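Local coordinates for N-acetylneuraminic acid outer membrane channel protein NanC (Escherichia coli, PDB 2WJR) that forms a monomeric beta-barrel channel in the outer membrane that lets N-acetylneuraminic acid into the bacterium and is weakly anion-selective, at residues 132-137 with 142-147; 60-65 with 70-75. The protein carries 1 engineered substitution. All blocks are in the same frame, centred on the assembly; numbering follows the deposited sequence.

Contact 1: residues 132-137 with 142-147; sequences YVTYHI and TFAWQT. With OCT (N-octane), chain E; OCT (N-octane), chain F.
His136 and Thr142 form a short side-chain hydrogen bond across this antiparallel pair: ND1 of His136 lies 2.6 Å from OG1 of Thr142, which meets the imidazole at its edge and in its plane. Thr142 OG1 has a second partner in His175 NE2, so one hydroxyl bridges two imidazoles. Further along the same face, Thr142 CG2 packs against Thr134 CG2 at 3.5 Å. Gln146 then runs alongside the Tyr132 ring, with its CD 3.3 Å from Tyr132 CE1 and the amide turned 36° from the ring plane. Gln146 reaches this far because CG is anti to the backbone N (chi1 -177°) and the chain stays extended; its NE2 is hydrogen-bonded to Asp130 OD1.

The other face is greasy and holds two n-octanes. C1 of one sits over the Trp145 ring, 3.7 Å from CZ3, and touches Val133 CG2. C1 of the other lies over Phe143, 3.5 Å from CG, while its C3 meets the edge of Tyr135. Paired backbone bonds, Val133 with Trp145 and Tyr135 with Phe143, hold the strands together. Polar groups on one side and alkane-binding rings on the other are consistent with a barrel wall that turns its polar face to the channel and its apolar face to the lipid.

Contact 2: residues 60-65 with 70-75; sequences YAIKLD and VRPGML
Ile62 and Val70 form a hydrogen-bonded antiparallel pair, Ile62 N giving to Val70 O at 2.8 Å and Val70 N returning to Ile62 O at 3.0 Å. Their side chains share a face of the sheet. There Leu64 CD1 rests against Val70 CG2 at 3.7 Å, and the side chains of Ile62 and Pro72 cross at about a right angle, Ile62 CD1 lying 3.8 Å from Pro72 CD.

Two residues earlier, the ladder becomes one-sided. Tyr60 N donates to Pro72 O at 3.0 Å, but the proline nitrogen carries no hydrogen to answer with. Tyr60 O is met instead by carbon: Arg71 CA, in a CA-H...O contact at 3.3 Å, and Pro72 CD.

On the opposite face Ala61 and Arg71 meet. The methyl CB of Ala61 lies against one face of the guanidinium, off centre, with CZ and NH2 both about 3.6 Å away. Arg71 is extended from CG to NE and then turns its flat head by chi4 -90°, presenting that face to the methyl. Asn59 OD1, hydrogen-bonded to NH2, helps to hold the head there, and a bound buffer molecule lies close to the side chain.

Farther out, Val70 packs on Val89 and Leu91 of strand 82-96, and the Tyr60 ring meets Trp29 edge-to-face. Beyond Leu64, the turn is held by Asp65, whose OD2 accepts from the backbone N of both Gln67 and Trp68. This is the periplasmic end of a transmembrane beta hairpin, with the short turn and apolar outer face typical of outer-membrane porin barrels such as those of the KdgM family.

Contact 2 comes first along the chain and closes before contact 1 opens. Each joins the two strands of a hairpin near its periplasmic turn: 53-63 with 68-79 in contact 2, 126-136 with 141-152 in contact 1. Their centres are about 20 Å apart and their nearest atoms about 9 Å, so they do not touch. Strands 82-96 and 99-110 lie between the hairpins in the barrel wall. Lys90, on the first of these, relates to both: its backbone is hydrogen-bonded to that of Arg71, and its side chain makes a cation-pi contact with Tyr132. The two hairpins are thus separate pairs of strands in one transmembrane barrel, built by repeating antiparallel neighbours around the channel.

Contact 1: residues 132-137 with 142-147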
loop_
_atom_site.group_PDB
_atom_site.type_symbol
_atom_site.label_atom_id
_atom_site.label_comp_id
_atom_site.label_asym_id
_atom_site.label_seq_id
_atom_site.Cartn_x
_atom_site.Cartn_y
_atom_site.Cartn_z
ATOM N N TYR A 132 10.953 1.529 -0.571
ATOM C CA TYR A 132 10.872 0.663 0.608
ATOM C C TYR A 132 12.258 0.511 1.232
ATOM O O TYR A 132 13.255 0.327 0.522
ATOM C CB TYR A 132 10.400 -0.747 0.231
ATOM C CG TYR A 132 9.082 -0.848 -0.483
ATOM C CD1 TYR A 132 7.913 -1.078 0.215
ATOM C CD2 TYR A 132 9.009 -0.713 -1.867
ATOM C CE1 TYR A 132 6.710 -1.184 -0.440
ATOM C CE2 TYR A 132 7.813 -0.809 -2.535
ATOM C CZ TYR A 132 6.667 -1.050 -1.813
ATOM O OH TYR A 132 5.478 -1.141 -2.465
ATOM N N VAL A 133 12.310 0.601 2.553
ATOM C CA VAL A 133 13.493 0.221 3.312
ATOM C C VAL A 133 13.048 -0.598 4.518
ATOM O O VAL A 133 12.151 -0.189 5.269
ATOM C CB VAL A 133 14.327 1.439 3.784
ATOM C CG1 VAL A 133 15.609 0.948 4.426
ATOM C CG2 VAL A 133 14.675 2.376 2.628
ATOM N N THR A 134 13.640 -1.775 4.684
ATOM C CA THR A 134 13.321 -2.658 5.807
ATOM C C THR A 134 14.623 -2.946 6.534
ATOM O O THR A 134 15.599 -3.377 5.910
ATOM C CB THR A 134 12.701 -3.989 5.354
ATOM O OG1 THR A 134 11.524 -3.728 4.594
ATOM C CG2 THR A 134 12.327 -4.883 6.597
ATOM N N TYR A 135 14.629 -2.681 7.835
ATOM C CA TYR A 135 15.834 -2.787 8.653
ATOM C C TYR A 135 15.536 -3.637 9.886
ATOM O O TYR A 135 14.801 -3.245 10.788
ATOM C CB TYR A 135 16.340 -1.405 9.040
ATOM C CG TYR A 135 17.479 -1.392 10.038
ATOM C CD1 TYR A 135 17.519 -0.436 11.044
ATOM C CD2 TYR A 135 18.503 -2.338 9.987
ATOM C CE1 TYR A 135 18.557 -0.396 11.952
ATOM C CE2 TYR A 135 19.567 -2.305 10.899
ATOM C CZ TYR A 135 19.569 -1.330 11.891
ATOM O OH TYR A 135 20.571 -1.269 12.827
ATOM N N HIS A 136 16.094 -4.839 9.877
ATOM C CA HIS A 136 16.039 -5.748 11.020
ATOM C C HIS A 136 17.080 -5.261 12.014
ATOM O O HIS A 136 18.288 -5.492 11.846
ATOM C CB HIS A 136 16.321 -7.183 10.574
ATOM C CG HIS A 136 15.384 -7.682 9.522
ATOM N ND1 HIS A 136 14.016 -7.736 9.705
ATOM C CD2 HIS A 136 15.619 -8.175 8.280
ATOM C CE1 HIS A 136 13.449 -8.232 8.617
ATOM N NE2 HIS A 136 14.398 -8.491 7.731
ATOM N N ILE A 137 16.596 -4.538 13.017
ATOM C CA ILE A 137 17.436 -3.844 13.996
ATOM C C ILE A 137 18.105 -4.881 14.906
ATOM O O ILE A 137 19.321 -4.881 15.091
ATOM C CB ILE A 137 16.596 -2.892 14.867
ATOM C CG1 ILE A 137 15.920 -1.818 14.009
ATOM C CG2 ILE A 137 17.460 -2.234 15.937
ATOM C CD1 ILE A 137 14.810 -1.139 14.727
ATOM N N THR A 142 11.982 -4.981 13.890
ATOM C CA THR A 142 12.257 -4.612 12.508
ATOM C C THR A 142 11.535 -3.289 12.264
ATOM O O THR A 142 10.390 -3.125 12.681
ATOM C CB THR A 142 11.745 -5.689 11.544
ATOM O OG1 THR A 142 12.542 -6.871 11.692
ATOM C CG2 THR A 142 11.799 -5.210 10.071
ATOM N N PHE A 143 12.244 -2.353 11.654
ATOM C CA PHE A 143 11.683 -1.069 11.261
ATOM C C PHE A 143 11.543 -1.054 9.751
ATOM O O PHE A 143 12.493 -1.376 9.021
ATOM C CB PHE A 143 12.571 0.083 11.723
ATOM C CG PHE A 143 12.211 1.403 11.103
ATOM C CD1 PHE A 143 11.200 2.171 11.644
ATOM C CD2 PHE A 143 12.869 1.854 9.948
ATOM C CE1 PHE A 143 10.845 3.396 11.053
ATOM C CE2 PHE A 143 12.520 3.070 9.351
ATOM C CZ PHE A 143 11.515 3.838 9.913
ATOM N N ALA A 144 10.370 -0.667 9.266
ATOM C CA ALA A 144 10.170 -0.571 7.827
ATOM C C ALA A 144 9.545 0.759 7.479
ATOM O O ALA A 144 8.609 1.202 8.152
ATOM C CB ALA A 144 9.285 -1.733 7.313
ATOM N N TRP A 145 10.054 1.376 6.417
ATOM C CA TRP A 145 9.494 2.631 5.902
ATOM C C TRP A 145 9.144 2.453 4.428
ATOM O O TRP A 145 9.961 1.978 3.633
ATOM C CB TRP A 145 10.483 3.772 6.132
ATOM C CG TRP A 145 10.167 5.086 5.441
ATOM C CD1 TRP A 145 8.941 5.675 5.293
ATOM C CD2 TRP A 145 11.112 5.980 4.852
ATOM N NE1 TRP A 145 9.064 6.874 4.639
ATOM C CE2 TRP A 145 10.388 7.091 4.361
ATOM C CE3 TRP A 145 12.501 5.955 4.696
ATOM C CZ2 TRP A 145 11.008 8.153 3.705
ATOM C CZ3 TRP A 145 13.114 7.009 4.049
ATOM C CH2 TRP A 145 12.372 8.094 3.560
ATOM N N GLN A 146 7.920 2.852 4.070
ATOM C CA GLN A 146 7.467 2.873 2.703
ATOM C C GLN A 146 7.098 4.312 2.350
ATOM O O GLN A 146 6.282 4.923 3.020
ATOM C CB GLN A 146 6.248 1.962 2.539
ATOM C CG GLN A 146 5.752 1.869 1.100
ATOM C CD GLN A 146 4.549 0.953 0.938
ATOM O OE1 GLN A 146 4.235 0.150 1.823
ATOM N NE2 GLN A 146 3.878 1.063 -0.183
ATOM N N THR A 147 7.709 4.835 1.304
ATOM C CA THR A 147 7.405 6.174 0.822
ATOM C C THR A 147 6.715 6.073 -0.544
ATOM O O THR A 147 7.010 5.193 -1.360
ATOM C CB THR A 147 8.698 7.098 0.857
ATOM O OG1 THR A 147 8.322 8.470 0.653
ATOM C CG2 THR A 147 9.725 6.673 -0.170
HETATM C C1 OCT E . 12.596 4.668 1.195
HETATM C C2 OCT E . 13.253 4.913 -0.172
HETATM C C3 OCT E . 14.267 3.809 -0.505
HETATM C C4 OCT E . 14.788 3.898 -1.953
HETATM C C5 OCT E . 14.920 2.506 -2.582
HETATM C C6 OCT E . 16.137 2.362 -3.527
HETATM C C7 OCT E . 16.019 1.101 -4.424
HETATM C C8 OCT E . 17.338 0.676 -5.103
HETATM C C1 OCT F . 14.650 3.021 13.013
HETATM C C2 OCT F . 15.961 3.453 12.353
HETATM C C3 OCT F . 17.178 2.888 13.094
HETATM C C4 OCT F . 17.227 3.300 14.575
HETATM C C5 OCT F . 17.433 2.107 15.520
HETATM C C6 OCT F . 18.785 2.159 16.237
HETATM C C7 OCT F . 18.617 1.939 17.742
HETATM C C8 OCT F . 18.184 0.505 18.053
#

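Contact 2: residues 60-65 with 70-75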
loop_
_atom_site.group_PDB
_atom_site.type_symbol
_atom_site.label_atom_id
_atom_site.label_comp_id
_atom_site.label_asym_id
_atom_site.label_seq_id
_atom_site.Cartn_x
_atom_site.Cartn_y
_atom_site.Cartn_z
ATOM N N TYR A 60 5.834 -12.163 -9.763
ATOM C CA TYR A 60 6.758 -13.282 -9.952
ATOM C C TYR A 60 8.174 -12.800 -9.661
ATOM O O TYR A 60 8.625 -11.820 -10.250
ATOM C CB TYR A 60 6.638 -13.813 -11.383
ATOM C CG TYR A 60 7.631 -14.899 -11.645
ATOM C CD1 TYR A 60 7.386 -16.198 -11.204
ATOM C CD2 TYR A 60 8.852 -14.621 -12.273
ATOM C CE1 TYR A 60 8.311 -17.201 -11.408
ATOM C CE2 TYR A 60 9.799 -15.622 -12.460
ATOM C CZ TYR A 60 9.518 -16.912 -12.034
ATOM O OH TYR A 60 10.445 -17.926 -12.246
ATOM N N ALA A 61 8.872 -13.484 -8.758
ATOM C CA ALA A 61 10.207 -13.078 -8.341
ATOM C C ALA A 61 11.270 -13.665 -9.265
ATOM O O ALA A 61 11.478 -14.890 -9.281
ATOM C CB ALA A 61 10.459 -13.506 -6.900
ATOM N N ILE A 62 11.899 -12.796 -10.056
ATOM C CA ILE A 62 13.040 -13.135 -10.910
ATOM C C ILE A 62 14.336 -12.912 -10.118
ATOM O O ILE A 62 14.669 -11.782 -9.749
ATOM C CB ILE A 62 13.083 -12.283 -12.191
ATOM C CG1 ILE A 62 11.761 -12.367 -12.936
ATOM C CG2 ILE A 62 14.273 -12.692 -13.112
ATOM C CD1 ILE A 62 11.617 -11.289 -14.025
ATOM N N LYS A 63 15.063 -13.998 -9.822
ATOM C CA LYS A 63 16.305 -13.870 -9.055
ATOM C C LYS A 63 17.408 -13.418 -9.990
ATOM O O LYS A 63 17.792 -14.153 -10.911
ATOM C CB LYS A 63 16.722 -15.198 -8.392
ATOM C CG LYS A 63 15.863 -15.625 -7.204
ATOM C CD LYS A 63 16.325 -17.004 -6.652
ATOM N N LEU A 64 17.933 -12.216 -9.775
ATOM C CA LEU A 64 19.050 -11.768 -10.594
ATOM C C LEU A 64 20.351 -12.335 -10.034
ATOM O O LEU A 64 21.204 -12.756 -10.793
ATOM C CB LEU A 64 19.106 -10.247 -10.710
ATOM C CG LEU A 64 17.884 -9.588 -11.359
ATOM C CD1 LEU A 64 18.243 -8.151 -11.704
ATOM C CD2 LEU A 64 17.406 -10.328 -12.583
ATOM N N ASP A 65 20.480 -12.315 -8.716
ATOM C CA ASP A 65 21.531 -13.028 -7.988
ATOM C C ASP A 65 21.006 -13.274 -6.577
ATOM O O ASP A 65 19.792 -13.205 -6.371
ATOM C CB ASP A 65 22.878 -12.276 -8.028
ATOM C CG ASP A 65 22.876 -10.977 -7.248
ATOM O OD1 ASP A 65 23.921 -10.307 -7.274
ATOM O OD2 ASP A 65 21.872 -10.640 -6.586
ATOM N N VAL A 70 13.788 -8.920 -9.306
ATOM C CA VAL A 70 12.869 -8.078 -10.079
ATOM C C VAL A 70 11.530 -8.799 -10.059
ATOM O O VAL A 70 11.457 -10.010 -10.399
ATOM C CB VAL A 70 13.340 -7.873 -11.552
ATOM C CG1 VAL A 70 12.323 -7.029 -12.380
ATOM C CG2 VAL A 70 14.693 -7.188 -11.577
ATOM N N ARG A 71 10.479 -8.067 -9.682
ATOM C CA ARG A 71 9.120 -8.610 -9.607
ATOM C C ARG A 71 8.131 -7.865 -10.518
ATOM O O ARG A 71 7.543 -6.849 -10.105
ATOM C CB ARG A 71 8.596 -8.552 -8.176
ATOM C CG ARG A 71 9.260 -9.510 -7.217
ATOM C CD ARG A 71 8.824 -9.233 -5.787
ATOM N NE ARG A 71 9.526 -10.059 -4.816
ATOM C CZ ARG A 71 9.138 -11.261 -4.388
ATOM N NH1 ARG A 71 9.875 -11.882 -3.471
ATOM N NH2 ARG A 71 8.027 -11.848 -4.846
ATOM N N PRO A 72 7.913 -8.385 -11.734
ATOM C CA PRO A 72 6.760 -7.954 -12.512
ATOM C C PRO A 72 5.514 -8.444 -11.817
ATOM O O PRO A 72 5.499 -9.543 -11.258
ATOM C CB PRO A 72 6.968 -8.637 -13.862
ATOM C CG PRO A 72 7.817 -9.797 -13.564
ATOM C CD PRO A 72 8.722 -9.365 -12.475
ATOM N N GLY A 73 4.492 -7.600 -11.774
ATOM C CA GLY A 73 3.321 -7.917 -10.995
ATOM C C GLY A 73 2.124 -7.094 -11.403
ATOM O O GLY A 73 2.206 -6.247 -12.302
ATOM N N MET A 74 1.008 -7.394 -10.764
ATOM C CA MET A 74 -0.176 -6.566 -10.874
ATOM C C MET A 74 -0.990 -6.571 -9.604
ATOM O O MET A 74 -1.172 -7.612 -8.960
ATOM C CB MET A 74 -1.062 -7.014 -12.027
ATOM C CG MET A 74 -2.239 -6.024 -12.238
ATOM S SD MET A 74 -2.991 -6.253 -13.815
ATOM C CE MET A 74 -3.729 -7.869 -13.582
ATOM N N LEU A 75 -1.476 -5.387 -9.249
ATOM C CA LEU A 75 -2.437 -5.220 -8.182
ATOM C C LEU A 75 -3.776 -4.917 -8.823
ATOM O O LEU A 75 -3.919 -3.930 -9.571
ATOM C CB LEU A 75 -2.030 -4.070 -7.253
ATOM C CG LEU A 75 -3.041 -3.707 -6.168
ATOM C CD1 LEU A 75 -3.141 -4.831 -5.163
ATOM C CD2 LEU A 75 -2.661 -2.421 -5.490
#